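Polycyclic ketone monooxygenase (Myceliophthora thermophila, PDB 5MQ6) catalyses Baeyer-Villiger oxidation of ketones, polycyclic ones above all, using FAD and NADPH to insert one oxygen atom beside the carbonyl and give esters or lactones. Local coordinates at residues 151-156 and 350-355; 309-312 and 316-319. All blocks are in the same frame, centred on the assembly; numbering follows the deposited sequence.

Contact 1 (151-156 and 350-355); sequences KSKYAA and NMVADG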
ATOM      1  N   LYS A 151      -0.602  11.810  19.320  1.00 22.01           N
ATOM      2  CA  LYS A 151      -1.702  12.400  20.105  1.00 30.01           C
ATOM      3  C   LYS A 151      -2.794  11.401  20.482  1.00 30.96           C
ATOM      4  O   LYS A 151      -3.451  11.576  21.476  1.00 28.25           O
ATOM      5  CB  LYS A 151      -2.349  13.539  19.348  1.00 32.63           C
ATOM      6  CG  LYS A 151      -1.450  14.775  19.216  1.00 39.36           C
ATOM      7  CD  LYS A 151      -1.920  15.672  18.082  1.00 53.77           C
ATOM      8  CE  LYS A 151      -1.013  16.913  17.919  1.00 64.11           C
ATOM      9  NZ  LYS A 151      -1.145  17.548  16.570  1.00 67.83           N
ATOM     10  N   SER A 152      -2.972  10.384  19.657  1.00 29.04           N
ATOM     11  CA  SER A 152      -4.042   9.366  19.774  1.00 25.06           C
ATOM     12  C   SER A 152      -3.540   7.951  19.428  1.00 26.40           C
ATOM     13  O   SER A 152      -2.362   7.741  18.945  1.00 22.53           O
ATOM     14  CB  SER A 152      -5.172   9.725  18.849  1.00 27.00           C
ATOM     15  OG  SER A 152      -5.662  11.028  19.157  1.00 34.71           O
ATOM     16  N   LYS A 153      -4.426   6.991  19.672  1.00 26.22           N
ATOM     17  CA  LYS A 153      -4.166   5.594  19.304  1.00 26.28           C
ATOM     18  C   LYS A 153      -4.003   5.374  17.783  1.00 21.14           C
ATOM     19  O   LYS A 153      -3.247   4.555  17.416  1.00 22.40           O
ATOM     20  CB  LYS A 153      -5.200   4.605  19.837  1.00 24.53           C
ATOM     21  CG  LYS A 153      -4.702   3.157  19.676  1.00 28.02           C
ATOM     22  CD  LYS A 153      -4.997   2.283  20.872  1.00 26.76           C
ATOM     23  CE  LYS A 153      -4.718   0.811  20.696  1.00 23.22           C
ATOM     24  NZ  LYS A 153      -3.493   0.379  21.486  1.00 23.92           N
ATOM     25  N   TYR A 154      -4.768   6.086  16.989  1.00 18.70           N
ATOM     26  CA  TYR A 154      -4.778   6.092  15.559  1.00 20.75           C
ATOM     27  C   TYR A 154      -4.558   7.559  15.138  1.00 27.76           C
ATOM     28  O   TYR A 154      -5.321   8.483  15.504  1.00 30.24           O
ATOM     29  CB  TYR A 154      -6.089   5.556  15.031  1.00 20.26           C
ATOM     30  CG  TYR A 154      -6.314   4.162  15.611  1.00 24.00           C
ATOM     31  CD1 TYR A 154      -5.463   3.066  15.219  1.00 23.59           C
ATOM     32  CD2 TYR A 154      -7.246   3.942  16.620  1.00 22.71           C
ATOM     33  CE1 TYR A 154      -5.571   1.823  15.796  1.00 23.51           C
ATOM     34  CE2 TYR A 154      -7.313   2.693  17.234  1.00 24.75           C
ATOM     35  CZ  TYR A 154      -6.527   1.642  16.799  1.00 23.28           C
ATOM     36  OH  TYR A 154      -6.614   0.431  17.379  1.00 19.70           O
ATOM     37  N   ALA A 155      -3.532   7.760  14.331  1.00 27.05           N
ATOM     38  CA  ALA A 155      -3.207   9.089  13.805  1.00 25.01           C
ATOM     39  C   ALA A 155      -4.071   9.539  12.662  1.00 22.43           C
ATOM     40  O   ALA A 155      -4.348   8.784  11.724  1.00 22.57           O
ATOM     41  CB  ALA A 155      -1.711   9.119  13.360  1.00 24.42           C
ATOM     42  N   ALA A 156      -4.436  10.822  12.683  1.00 24.77           N
ATOM     43  CA  ALA A 156      -5.120  11.466  11.539  1.00 24.62           C
ATOM     44  C   ALA A 156      -4.065  11.959  10.469  1.00 23.58           C
ATOM     45  O   ALA A 156      -2.889  12.097  10.769  1.00 23.96           O
ATOM     46  CB  ALA A 156      -5.985  12.616  12.008  1.00 21.25           C
ATOM     47  N   ASN A 350      -0.514  -8.744  25.004  1.00 28.39           N
ATOM     48  CA  ASN A 350      -1.031  -8.191  23.785  1.00 27.73           C
ATOM     49  C   ASN A 350      -0.852  -6.701  23.923  1.00 26.40           C
ATOM     50  O   ASN A 350      -1.667  -5.996  24.484  1.00 25.82           O
ATOM     51  CB  ASN A 350      -2.489  -8.565  23.616  1.00 27.90           C
ATOM     52  CG  ASN A 350      -3.036  -8.083  22.344  1.00 23.61           C
ATOM     53  OD1 ASN A 350      -2.455  -7.197  21.679  1.00 23.26           O
ATOM     54  ND2 ASN A 350      -4.189  -8.578  22.014  1.00 21.71           N
ATOM     55  N   MET A 351       0.247  -6.197  23.399  1.00 24.01           N
ATOM     56  CA  MET A 351       0.577  -4.800  23.650  1.00 24.12           C
ATOM     57  C   MET A 351      -0.418  -3.848  22.991  1.00 24.06           C
ATOM     58  O   MET A 351      -0.845  -2.818  23.588  1.00 21.96           O
ATOM     59  CB  MET A 351       1.948  -4.510  23.083  1.00 24.87           C
ATOM     60  CG  MET A 351       3.045  -5.292  23.722  1.00 26.76           C
ATOM     61  SD  MET A 351       4.721  -4.868  23.122  1.00 28.03           S
ATOM     62  CE  MET A 351       5.645  -5.955  24.170  1.00 31.84           C
ATOM     63  N   VAL A 352      -0.770  -4.133  21.743  1.00 21.10           N
ATOM     64  CA  VAL A 352      -1.634  -3.223  21.012  1.00 21.42           C
ATOM     65  C   VAL A 352      -3.080  -3.379  21.382  1.00 22.78           C
ATOM     66  O   VAL A 352      -3.823  -2.328  21.507  1.00 22.04           O
ATOM     67  CB  VAL A 352      -1.418  -3.321  19.474  1.00 20.65           C
ATOM     68  CG1 VAL A 352      -2.315  -2.321  18.782  1.00 21.74           C
ATOM     69  CG2 VAL A 352       0.035  -2.982  19.124  1.00 18.87           C
ATOM     70  N   ALA A 353      -3.508  -4.643  21.474  1.00 22.88           N
ATOM     71  CA  ALA A 353      -4.857  -4.974  21.991  1.00 24.58           C
ATOM     72  C   ALA A 353      -5.991  -4.252  21.284  1.00 26.18           C
ATOM     73  O   ALA A 353      -6.900  -3.676  21.908  1.00 23.62           O
ATOM     74  CB  ALA A 353      -4.939  -4.678  23.497  1.00 23.05           C
ATOM     75  N   ASP A 354      -5.936  -4.249  19.968  1.00 24.34           N
ATOM     76  CA  ASP A 354      -7.008  -3.705  19.211  1.00 22.38           C
ATOM     77  C   ASP A 354      -7.543  -4.749  18.270  1.00 19.03           C
ATOM     78  O   ASP A 354      -7.199  -5.930  18.378  1.00 20.95           O
ATOM     79  CB  ASP A 354      -6.546  -2.380  18.548  1.00 25.79           C
ATOM     80  CG  ASP A 354      -5.690  -2.584  17.290  1.00 24.71           C
ATOM     81  OD1 ASP A 354      -5.352  -3.722  16.943  1.00 21.82           O
ATOM     82  OD2 ASP A 354      -5.375  -1.558  16.658  1.00 21.79           O
ATOM     83  N   GLY A 355      -8.378  -4.325  17.332  1.00 18.89           N
ATOM     84  CA  GLY A 355      -9.063  -5.228  16.469  1.00 20.24           C
ATOM     85  C   GLY A 355      -8.221  -6.074  15.548  1.00 23.26           C
ATOM     86  O   GLY A 355      -8.695  -7.098  15.114  1.00 21.35           O
TER
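Lys153 and Val352 mark the closest approach of two irregular loops, whose backbones stay 9.3 Å apart there from CA to CA, so long side chains must bridge the gap. The loop that carries 350-355 is folded by an Asx motif, in which Asn350 OD1 accepts the backbone N of Ala353 at 2.8 Å; Asn350 suits this place because its short amide can reach back to a main-chain N-H three residues on. The carbonyl that Lys153 meets, that of Val352, belongs to this turn. With CG anti to its backbone N (chi1 -168°), Lys153 sends its chain across and sets NZ 2.7 Å from Val352 O, in the carbonyl plane and on a lone pair, at a C=O...N angle of 137°. The ammonium also forms a salt bridge with Glu135, so a long, flexible cation can serve a carbonyl and a carboxylate together in a buried setting. Val352 CG1 comes within 4.0 Å of the same NZ, while the valine side chain packs on Leu336 of helix 328-340, where a branched hydrocarbon fits.

Tyr154 makes the second bridge, its rigid ring carrying a hydroxyl donor across to the other loop. The ring has Lys153 CG over one face, 3.6 Å above its plane, and engages Arg308 in a cation-pi contact. The Tyr154 side chain is about 5 Å from that of Cys132, an FAD-binding residue, and about 7 Å from the bound FAD, so the contact lies close to the flavin site. Asp354, a short carboxylate, can use one oxygen for the main chain and the other for the phenol: OD1 accepts the backbone N of Trp356, and Tyr154 OH donates a very short 2.5 Å hydrogen bond to Asp354 OD2, with ring and carboxylate nearly coplanar, 16° apart.

Contact 2 (309-312 and 316-319); sequences GQRP and VEWK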
ATOM      1  N   GLY A 309     -12.148   1.691  18.423  1.00 22.17           N
ATOM      2  CA  GLY A 309     -11.611   2.061  19.694  1.00 23.28           C
ATOM      3  C   GLY A 309     -10.532   3.141  19.766  1.00 22.52           C
ATOM      4  O   GLY A 309      -9.492   3.003  20.447  1.00 26.52           O
ATOM      5  N   GLN A 310     -10.817   4.242  19.099  1.00 24.91           N
ATOM      6  CA  GLN A 310      -9.968   5.430  19.111  1.00 26.60           C
ATOM      7  C   GLN A 310      -9.985   5.950  20.521  1.00 32.27           C
ATOM      8  O   GLN A 310     -11.010   5.820  21.201  1.00 29.54           O
ATOM      9  CB  GLN A 310     -10.445   6.469  18.126  1.00 24.24           C
ATOM     10  CG  GLN A 310      -9.718   7.816  18.218  1.00 26.22           C
ATOM     11  CD  GLN A 310      -8.247   7.719  17.781  1.00 23.95           C
ATOM     12  OE1 GLN A 310      -7.443   6.949  18.333  1.00 23.74           O
ATOM     13  NE2 GLN A 310      -7.876   8.528  16.801  1.00 21.36           N
ATOM     14  N   ARG A 311      -8.850   6.508  20.942  1.00 33.67           N
ATOM     15  CA  ARG A 311      -8.529   6.832  22.302  1.00 38.15           C
ATOM     16  C   ARG A 311      -7.379   7.896  22.232  1.00 43.43           C
ATOM     17  O   ARG A 311      -6.447   7.794  21.392  1.00 37.08           O
ATOM     18  CB  ARG A 311      -7.977   5.530  22.906  1.00 41.35           C
ATOM     19  CG  ARG A 311      -8.198   5.240  24.346  1.00 49.68           C
ATOM     20  CD  ARG A 311      -7.436   3.981  24.860  1.00 53.80           C
ATOM     21  NE  ARG A 311      -6.037   4.007  24.465  1.00 61.05           N
ATOM     22  CZ  ARG A 311      -5.067   4.804  24.959  1.00 78.01           C
ATOM     23  NH1 ARG A 311      -5.302   5.611  26.002  1.00 79.53           N
ATOM     24  NH2 ARG A 311      -3.819   4.780  24.416  1.00 80.08           N
ATOM     25  N   PRO A 312      -7.416   8.919  23.100  1.00 43.14           N
ATOM     26  CA  PRO A 312      -6.258   9.832  23.220  1.00 35.35           C
ATOM     27  C   PRO A 312      -5.059   9.124  23.864  1.00 28.65           C
ATOM     28  O   PRO A 312      -5.236   8.166  24.568  1.00 31.02           O
ATOM     29  CB  PRO A 312      -6.803  10.967  24.112  1.00 34.72           C
ATOM     30  CG  PRO A 312      -7.923  10.294  24.875  1.00 34.78           C
ATOM     31  CD  PRO A 312      -8.580   9.426  23.853  1.00 37.70           C
ATOM     32  N   VAL A 316       0.810   8.518  31.143  1.00 44.68           N
ATOM     33  CA  VAL A 316       1.318   7.470  32.057  1.00 52.09           C
ATOM     34  C   VAL A 316       1.475   6.140  31.312  1.00 45.70           C
ATOM     35  O   VAL A 316       2.436   5.374  31.526  1.00 44.08           O
ATOM     36  CB  VAL A 316       0.548   7.334  33.438  1.00 56.86           C
ATOM     37  CG1 VAL A 316      -0.603   8.361  33.623  1.00 62.81           C
ATOM     38  CG2 VAL A 316       0.113   5.887  33.726  1.00 55.48           C
ATOM     39  N   GLU A 317       0.514   5.859  30.462  1.00 41.55           N
ATOM     40  CA  GLU A 317       0.578   4.659  29.650  1.00 52.04           C
ATOM     41  C   GLU A 317       1.821   4.754  28.690  1.00 53.09           C
ATOM     42  O   GLU A 317       2.704   3.827  28.624  1.00 41.11           O
ATOM     43  CB  GLU A 317      -0.740   4.504  28.899  1.00 55.02           C
ATOM     44  CG  GLU A 317      -1.098   3.095  28.520  1.00 56.51           C
ATOM     45  CD  GLU A 317      -1.716   3.051  27.140  1.00 77.94           C
ATOM     46  OE1 GLU A 317      -2.088   4.152  26.620  1.00 84.08           O
ATOM     47  OE2 GLU A 317      -1.806   1.925  26.569  1.00 68.77           O
ATOM     48  N   TRP A 318       1.923   5.893  28.014  1.00 45.36           N
ATOM     49  CA  TRP A 318       3.142   6.223  27.242  1.00 38.62           C
ATOM     50  C   TRP A 318       4.505   5.784  27.850  1.00 35.70           C
ATOM     51  O   TRP A 318       5.245   5.037  27.268  1.00 34.36           O
ATOM     52  CB  TRP A 318       3.157   7.732  26.926  1.00 35.72           C
ATOM     53  CG  TRP A 318       4.339   8.049  26.089  1.00 35.63           C
ATOM     54  CD1 TRP A 318       5.493   8.640  26.481  1.00 33.58           C
ATOM     55  CD2 TRP A 318       4.508   7.676  24.721  1.00 33.31           C
ATOM     56  NE1 TRP A 318       6.386   8.652  25.440  1.00 42.69           N
ATOM     57  CE2 TRP A 318       5.794   8.083  24.342  1.00 37.49           C
ATOM     58  CE3 TRP A 318       3.695   7.016  23.791  1.00 33.01           C
ATOM     59  CZ2 TRP A 318       6.270   7.890  23.064  1.00 34.62           C
ATOM     60  CZ3 TRP A 318       4.161   6.846  22.513  1.00 32.24           C
ATOM     61  CH2 TRP A 318       5.427   7.275  22.158  1.00 33.27           C
ATOM     62  N   LYS A 319       4.839   6.217  29.046  1.00 41.38           N
ATOM     63  CA  LYS A 319       6.198   5.974  29.579  1.00 42.29           C
ATOM     64  C   LYS A 319       6.311   4.596  30.194  1.00 38.38           C
ATOM     65  O   LYS A 319       7.411   4.040  30.332  1.00 42.37           O
ATOM     66  CB  LYS A 319       6.659   7.053  30.602  1.00 51.91           C
ATOM     67  CG  LYS A 319       5.627   8.092  31.024  1.00 51.57           C
ATOM     68  CD  LYS A 319       6.188   9.470  31.418  1.00 69.17           C
ATOM     69  CE  LYS A 319       5.085  10.549  31.316  1.00 77.74           C
ATOM     70  NZ  LYS A 319       5.397  11.915  31.832  1.00 79.13           N
TER
HETATM   71  O   HOH W   1      -3.488   2.254  23.680  1.00 39.89           O
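The guanidinium of Arg311 and the carboxylate of Glu317 stand almost perpendicular, their planes 84° apart, and Glu317 OE1 approaches the guanidinium obliquely, neither squarely over a face nor at an edge. The two side chains reach toward each other from opposite directions and form a salt bridge through a single close pair, Arg311 NH2 to Glu317 OE1 at 2.9 Å. With the planes crossed in this way, the other oxygen is held well back: Glu317 OE2 lies 4.1 Å from Arg311 NH2, so the paired, two-pronged arrangement does not arise. A water partly makes up for this, accepting a weak hydrogen bond from Arg311 NH2 at 2.7 Å and donating a long, weak one to Glu317 OE2 at 3.4 Å. A bend at chi3 (49°) turns the end of the arginine chain toward the helix. Arginine suits the place because its long chain spans from loop to helix and its NH2 can serve acid and water together; a methionine here would probably leave Glu317 without its charged mate and free its carboxylate to turn.

The bridge joins the loop following strand 305-306 to the first turn of helix 315-322, where Asp314 accepts the backbone N of Glu317. The next residue, Trp318, rests on Ile149, so this short surface helix also leans on the loop between helices 143-146 and 157-170.

From the N terminus, 151-156 comes first, in the loop between helices 143-146 and 157-170. Contact 1 joins it to 350-355, between helices 328-340 and 363-366, and so closes a span of 193 intervening residues. Contact 2 falls wholly within that span, closing a short local loop, with three residues between 309-312 and 316-319, where a strand gives way to helix 315-322. The centres of the two contacts are about 8 Å apart, and the segments meet directly: Lys153 N lies 2.8 Å from Arg311 O and Gln310 NE2 lies 2.9 Å from Tyr154 O, both probable hydrogen bonds. Segment 151-156 therefore connects both.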